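Local coordinates for protein HupZ (PDB 5ESC) that probably degrades heme as a dimeric, split-barrel enzyme of the pyridoxamine 5'-phosphate oxidase family from group A Streptococcus, at residues I2-Q13 with F66-F77. Sequence-based numbering, arbitrary orientation.
Sequences ITQEMKDLINNQ and FVDRERLLGYRF
Met6 lays its CG almost squarely over the centre of the Tyr75 ring, 3.7 Å from the centroid and 5° off the normal, a CH-pi contact. With CG anti to the carbonyl carbon (chi1 -75°) and the chain extended beyond it, SD stays above the same face but farther out, also reaching obliquely toward Phe77. At the phenol end, the Glu5 side chain crosses that of Tyr75 at about a right angle, its OE2 2.9 Å from Tyr75 OH and also touching Leu73 CD2. One turn on, Ile10 places CG1 over a face of Phe66, offset toward the rim, while its CD1 meets Phe77 CZ. Helix 4-12, begun by the Thr3-Met6 capping box, lies nearly perpendicular to strand segments 66-68 and 73-77 of a hairpin in the split barrel's antiparallel sheet. Leu9 sets CD2 on the backbones of both strands, 3.6 Å from Gly74 CA and from Asp68 N. Beyond the helix, Gln13 bends at chi2 and packs CG against Val67 O (3.2 Å). Its amide is turned 41° from the Asp68 carboxylate, and one water bridges NE2 to OD2; another links OE1 to Arg69 N. Asp68 OD1 accepts from Arg71 N in an Asx motif at the hairpin turn.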
loop_
_atom_site.group_PDB
_atom_site.type_symbol
_atom_site.label_atom_id
_atom_site.label_comp_id
_atom_site.label_asym_id
_atom_site.label_seq_id
_atom_site.Cartn_x
_atom_site.Cartn_y
_atom_site.Cartn_z
ATOM N N ILE A 2 13.927 -10.803 -11.899
ATOM C CA ILE A 2 12.570 -10.356 -12.303
ATOM C C ILE A 2 11.960 -11.199 -13.433
ATOM O O ILE A 2 12.421 -11.214 -14.562
ATOM C CB ILE A 2 12.580 -8.862 -12.737
ATOM C CG1 ILE A 2 13.080 -7.986 -11.580
ATOM C CG2 ILE A 2 11.224 -8.348 -13.244
ATOM C CD1 ILE A 2 12.256 -8.012 -10.334
ATOM N N THR A 3 10.837 -11.878 -13.242
ATOM C CA THR A 3 10.260 -12.708 -14.264
ATOM C C THR A 3 9.333 -11.868 -15.139
ATOM O O THR A 3 8.950 -10.731 -14.786
ATOM C CB THR A 3 9.464 -13.773 -13.564
ATOM O OG1 THR A 3 8.396 -13.133 -12.827
ATOM C CG2 THR A 3 10.383 -14.554 -12.609
ATOM N N GLN A 4 8.948 -12.443 -16.269
ATOM C CA GLN A 4 8.097 -11.760 -17.200
ATOM C C GLN A 4 6.747 -11.428 -16.519
ATOM O O GLN A 4 6.224 -10.303 -16.698
ATOM C CB GLN A 4 7.938 -12.601 -18.510
ATOM C CG GLN A 4 7.087 -11.953 -19.600
ATOM C CD GLN A 4 7.667 -10.637 -20.087
ATOM O OE1 GLN A 4 8.878 -10.523 -20.312
ATOM N NE2 GLN A 4 6.811 -9.635 -20.241
ATOM N N GLU A 5 6.219 -12.364 -15.715
ATOM C CA GLU A 5 4.967 -12.124 -14.946
ATOM C C GLU A 5 5.172 -10.873 -14.067
ATOM O O GLU A 5 4.354 -9.966 -14.129
ATOM C CB GLU A 5 4.549 -13.337 -14.083
ATOM C CG GLU A 5 3.186 -13.210 -13.340
ATOM C CD GLU A 5 2.933 -14.355 -12.334
ATOM O OE1 GLU A 5 3.394 -15.503 -12.588
ATOM O OE2 GLU A 5 2.300 -14.115 -11.275
ATOM N N MET A 6 6.274 -10.828 -13.318
ATOM C CA MET A 6 6.660 -9.600 -12.563
ATOM C C MET A 6 6.605 -8.382 -13.452
ATOM O O MET A 6 6.001 -7.430 -13.047
ATOM C CB MET A 6 8.030 -9.677 -11.874
ATOM C CG MET A 6 8.044 -10.535 -10.620
ATOM S SD MET A 6 9.678 -10.769 -9.982
ATOM C CE MET A 6 9.742 -12.295 -9.039
ATOM N N LYS A 7 7.161 -8.428 -14.670
ATOM C CA LYS A 7 7.199 -7.234 -15.559
ATOM C C LYS A 7 5.846 -6.841 -16.033
ATOM O O LYS A 7 5.583 -5.647 -16.196
ATOM C CB LYS A 7 8.130 -7.386 -16.776
ATOM C CG LYS A 7 9.569 -7.553 -16.381
ATOM C CD LYS A 7 10.442 -7.794 -17.607
ATOM C CE LYS A 7 11.835 -8.347 -17.255
ATOM N NZ LYS A 7 12.533 -8.885 -18.494
ATOM N N ASP A 8 4.960 -7.827 -16.224
ATOM C CA ASP A 8 3.623 -7.553 -16.746
ATOM C C ASP A 8 2.805 -6.798 -15.735
ATOM O O ASP A 8 2.117 -5.868 -16.104
ATOM C CB ASP A 8 2.861 -8.839 -17.083
ATOM C CG ASP A 8 3.508 -9.643 -18.198
ATOM O OD1 ASP A 8 4.310 -9.099 -19.022
ATOM O OD2 ASP A 8 3.193 -10.854 -18.200
ATOM N N LEU A 9 2.849 -7.250 -14.470
ATOM C CA LEU A 9 2.188 -6.522 -13.363
ATOM C C LEU A 9 2.699 -5.137 -13.164
ATOM O O LEU A 9 1.910 -4.162 -13.102
ATOM C CB LEU A 9 2.298 -7.266 -12.030
ATOM C CG LEU A 9 1.124 -8.227 -11.851
ATOM C CD1 LEU A 9 1.477 -9.577 -12.446
ATOM C CD2 LEU A 9 0.770 -8.411 -10.404
ATOM N N ILE A 10 4.032 -5.044 -13.093
ATOM C CA ILE A 10 4.692 -3.753 -12.957
ATOM C C ILE A 10 4.230 -2.848 -14.080
ATOM O O ILE A 10 3.929 -1.664 -13.859
ATOM C CB ILE A 10 6.273 -3.872 -12.974
ATOM C CG1 ILE A 10 6.769 -4.598 -11.705
ATOM C CG2 ILE A 10 6.857 -2.490 -13.094
ATOM C CD1 ILE A 10 8.189 -5.105 -11.693
ATOM N N ASN A 11 4.203 -3.406 -15.312
ATOM C CA ASN A 11 3.777 -2.612 -16.498
ATOM C C ASN A 11 2.276 -2.352 -16.506
ATOM O O ASN A 11 1.812 -1.392 -17.038
ATOM C CB ASN A 11 4.153 -3.274 -17.823
ATOM C CG ASN A 11 5.641 -3.198 -18.155
ATOM O OD1 ASN A 11 6.394 -2.336 -17.678
ATOM N ND2 ASN A 11 6.083 -4.154 -18.995
ATOM N N ASN A 12 1.516 -3.234 -15.911
ATOM C CA ASN A 12 0.048 -3.095 -15.966
ATOM C C ASN A 12 -0.693 -2.599 -14.747
ATOM O O ASN A 12 -1.830 -2.178 -14.905
ATOM C CB ASN A 12 -0.555 -4.395 -16.508
ATOM C CG ASN A 12 -0.209 -4.576 -17.957
ATOM O OD1 ASN A 12 -0.558 -3.731 -18.745
ATOM N ND2 ASN A 12 0.592 -5.567 -18.283
ATOM N N GLN A 13 -0.064 -2.610 -13.550
ATOM C CA GLN A 13 -0.759 -2.256 -12.301
ATOM C C GLN A 13 -0.073 -1.029 -11.656
ATOM O O GLN A 13 1.048 -0.665 -12.009
ATOM C CB GLN A 13 -0.793 -3.454 -11.331
ATOM C CG GLN A 13 -1.322 -4.775 -11.898
ATOM C CD GLN A 13 -2.757 -4.643 -12.408
ATOM O OE1 GLN A 13 -3.493 -3.762 -11.971
ATOM N NE2 GLN A 13 -3.102 -5.438 -13.422
ATOM N N PHE A 66 2.464 -4.511 -6.172
ATOM C CA PHE A 66 1.756 -4.503 -7.421
ATOM C C PHE A 66 0.786 -5.679 -7.373
ATOM O O PHE A 66 1.232 -6.818 -7.128
ATOM C CB PHE A 66 2.707 -4.745 -8.609
ATOM C CG PHE A 66 3.620 -3.619 -8.865
ATOM C CD1 PHE A 66 3.193 -2.555 -9.616
ATOM C CD2 PHE A 66 4.892 -3.587 -8.283
ATOM C CE1 PHE A 66 4.053 -1.525 -9.909
ATOM C CE2 PHE A 66 5.747 -2.537 -8.553
ATOM C CZ PHE A 66 5.307 -1.497 -9.345
ATOM N N VAL A 67 -0.500 -5.390 -7.568
ATOM C CA VAL A 67 -1.565 -6.388 -7.436
ATOM C C VAL A 67 -2.428 -6.394 -8.723
ATOM O O VAL A 67 -2.923 -5.360 -9.157
ATOM C CB VAL A 67 -2.429 -6.205 -6.156
ATOM C CG1 VAL A 67 -3.556 -7.227 -6.125
ATOM C CG2 VAL A 67 -1.619 -6.393 -4.855
ATOM N N ASP A 68 -2.523 -7.543 -9.379
ATOM C CA ASP A 68 -3.515 -7.703 -10.439
ATOM C C ASP A 68 -4.792 -8.265 -9.781
ATOM O O ASP A 68 -4.846 -9.472 -9.429
ATOM C CB ASP A 68 -3.026 -8.640 -11.525
ATOM C CG ASP A 68 -4.074 -8.794 -12.676
ATOM O OD1 ASP A 68 -5.302 -8.700 -12.408
ATOM O OD2 ASP A 68 -3.635 -8.940 -13.834
ATOM N N ARG A 69 -5.740 -7.350 -9.549
ATOM C CA ARG A 69 -6.965 -7.612 -8.786
ATOM C C ARG A 69 -7.773 -8.784 -9.387
ATOM O O ARG A 69 -8.314 -9.591 -8.627
ATOM C CB ARG A 69 -7.831 -6.343 -8.727
ATOM C CG ARG A 69 -8.508 -6.044 -7.393
ATOM C CD ARG A 69 -9.912 -6.608 -7.271
ATOM N NE ARG A 69 -10.880 -5.790 -6.525
ATOM C CZ ARG A 69 -11.307 -4.578 -6.902
ATOM N NH1 ARG A 69 -10.796 -3.952 -7.964
ATOM N NH2 ARG A 69 -12.217 -3.946 -6.173
ATOM N N GLU A 70 -7.803 -8.900 -10.720
ATOM C CA GLU A 70 -8.598 -9.963 -11.404
ATOM C C GLU A 70 -7.929 -11.313 -11.752
ATOM O O GLU A 70 -8.631 -12.319 -11.831
ATOM C CB GLU A 70 -9.295 -9.426 -12.667
ATOM C CG GLU A 70 -8.369 -8.933 -13.777
ATOM C CD GLU A 70 -8.232 -7.413 -13.751
ATOM O OE1 GLU A 70 -9.276 -6.736 -13.964
ATOM O OE2 GLU A 70 -7.100 -6.913 -13.480
ATOM N N ARG A 71 -6.616 -11.374 -11.980
ATOM C CA ARG A 71 -5.958 -12.696 -12.084
ATOM C C ARG A 71 -5.510 -13.204 -10.716
ATOM O O ARG A 71 -4.948 -14.281 -10.612
ATOM C CB ARG A 71 -4.809 -12.681 -13.094
ATOM C CG ARG A 71 -5.323 -12.447 -14.495
ATOM C CD ARG A 71 -4.252 -12.522 -15.568
ATOM N NE ARG A 71 -4.867 -12.247 -16.880
ATOM C CZ ARG A 71 -4.221 -12.164 -18.058
ATOM N NH1 ARG A 71 -2.895 -12.322 -18.135
ATOM N NH2 ARG A 71 -4.908 -11.918 -19.179
ATOM N N LEU A 72 -5.787 -12.414 -9.676
ATOM C CA LEU A 72 -5.358 -12.665 -8.309
ATOM C C LEU A 72 -3.811 -12.933 -8.246
ATOM O O LEU A 72 -3.343 -13.927 -7.692
ATOM C CB LEU A 72 -6.206 -13.789 -7.689
ATOM C CG LEU A 72 -7.754 -13.637 -7.578
ATOM C CD1 LEU A 72 -8.373 -15.031 -7.362
ATOM C CD2 LEU A 72 -8.173 -12.685 -6.449
ATOM N N LEU A 73 -3.041 -12.059 -8.896
ATOM C CA LEU A 73 -1.584 -12.157 -8.919
ATOM C C LEU A 73 -1.032 -10.886 -8.221
ATOM O O LEU A 73 -1.709 -9.859 -8.186
ATOM C CB LEU A 73 -1.110 -12.203 -10.352
ATOM C CG LEU A 73 -1.528 -13.456 -11.188
ATOM C CD1 LEU A 73 -1.089 -13.307 -12.647
ATOM C CD2 LEU A 73 -1.015 -14.772 -10.589
ATOM N N GLY A 74 0.182 -10.976 -7.677
ATOM C CA GLY A 74 0.840 -9.812 -7.137
ATOM C C GLY A 74 2.175 -10.070 -6.523
ATOM O O GLY A 74 2.541 -11.249 -6.217
ATOM N N TYR A 75 2.933 -8.992 -6.369
ATOM C CA TYR A 75 4.277 -9.085 -5.788
ATOM C C TYR A 75 4.530 -7.903 -4.915
ATOM O O TYR A 75 4.019 -6.786 -5.177
ATOM C CB TYR A 75 5.314 -9.121 -6.897
ATOM C CG TYR A 75 5.272 -10.375 -7.740
ATOM C CD1 TYR A 75 5.947 -11.561 -7.340
ATOM C CD2 TYR A 75 4.552 -10.380 -8.930
ATOM C CE1 TYR A 75 5.858 -12.713 -8.122
ATOM C CE2 TYR A 75 4.451 -11.511 -9.715
ATOM C CZ TYR A 75 5.111 -12.654 -9.322
ATOM O OH TYR A 75 4.980 -13.706 -10.145
ATOM N N ARG A 76 5.343 -8.135 -3.917
ATOM C CA ARG A 76 5.792 -7.106 -2.980
ATOM C C ARG A 76 7.342 -7.033 -3.114
ATOM O O ARG A 76 8.024 -8.078 -2.976
ATOM C CB ARG A 76 5.365 -7.519 -1.547
ATOM C CG ARG A 76 5.934 -6.683 -0.390
ATOM C CD ARG A 76 5.209 -6.921 0.946
ATOM N NE ARG A 76 5.378 -8.290 1.389
ATOM C CZ ARG A 76 6.259 -8.695 2.290
ATOM N NH1 ARG A 76 7.032 -7.840 2.944
ATOM N NH2 ARG A 76 6.348 -9.984 2.581
ATOM N N PHE A 77 7.867 -5.853 -3.446
ATOM C CA PHE A 77 9.306 -5.604 -3.580
ATOM C C PHE A 77 9.769 -4.838 -2.318
ATOM O O PHE A 77 9.262 -3.712 -1.950
ATOM C CB PHE A 77 9.581 -4.827 -4.856
ATOM C CG PHE A 77 9.114 -5.518 -6.085
ATOM C CD1 PHE A 77 7.799 -5.472 -6.467
ATOM C CD2 PHE A 77 9.981 -6.304 -6.835
ATOM C CE1 PHE A 77 7.325 -6.184 -7.563
ATOM C CE2 PHE A 77 9.538 -6.988 -7.960
ATOM C CZ PHE A 77 8.185 -6.940 -8.321
HETATM O O HOH W 1 -1.333 -7.470 -14.701
HETATM O O HOH W 2 -5.727 -4.869 -10.595
#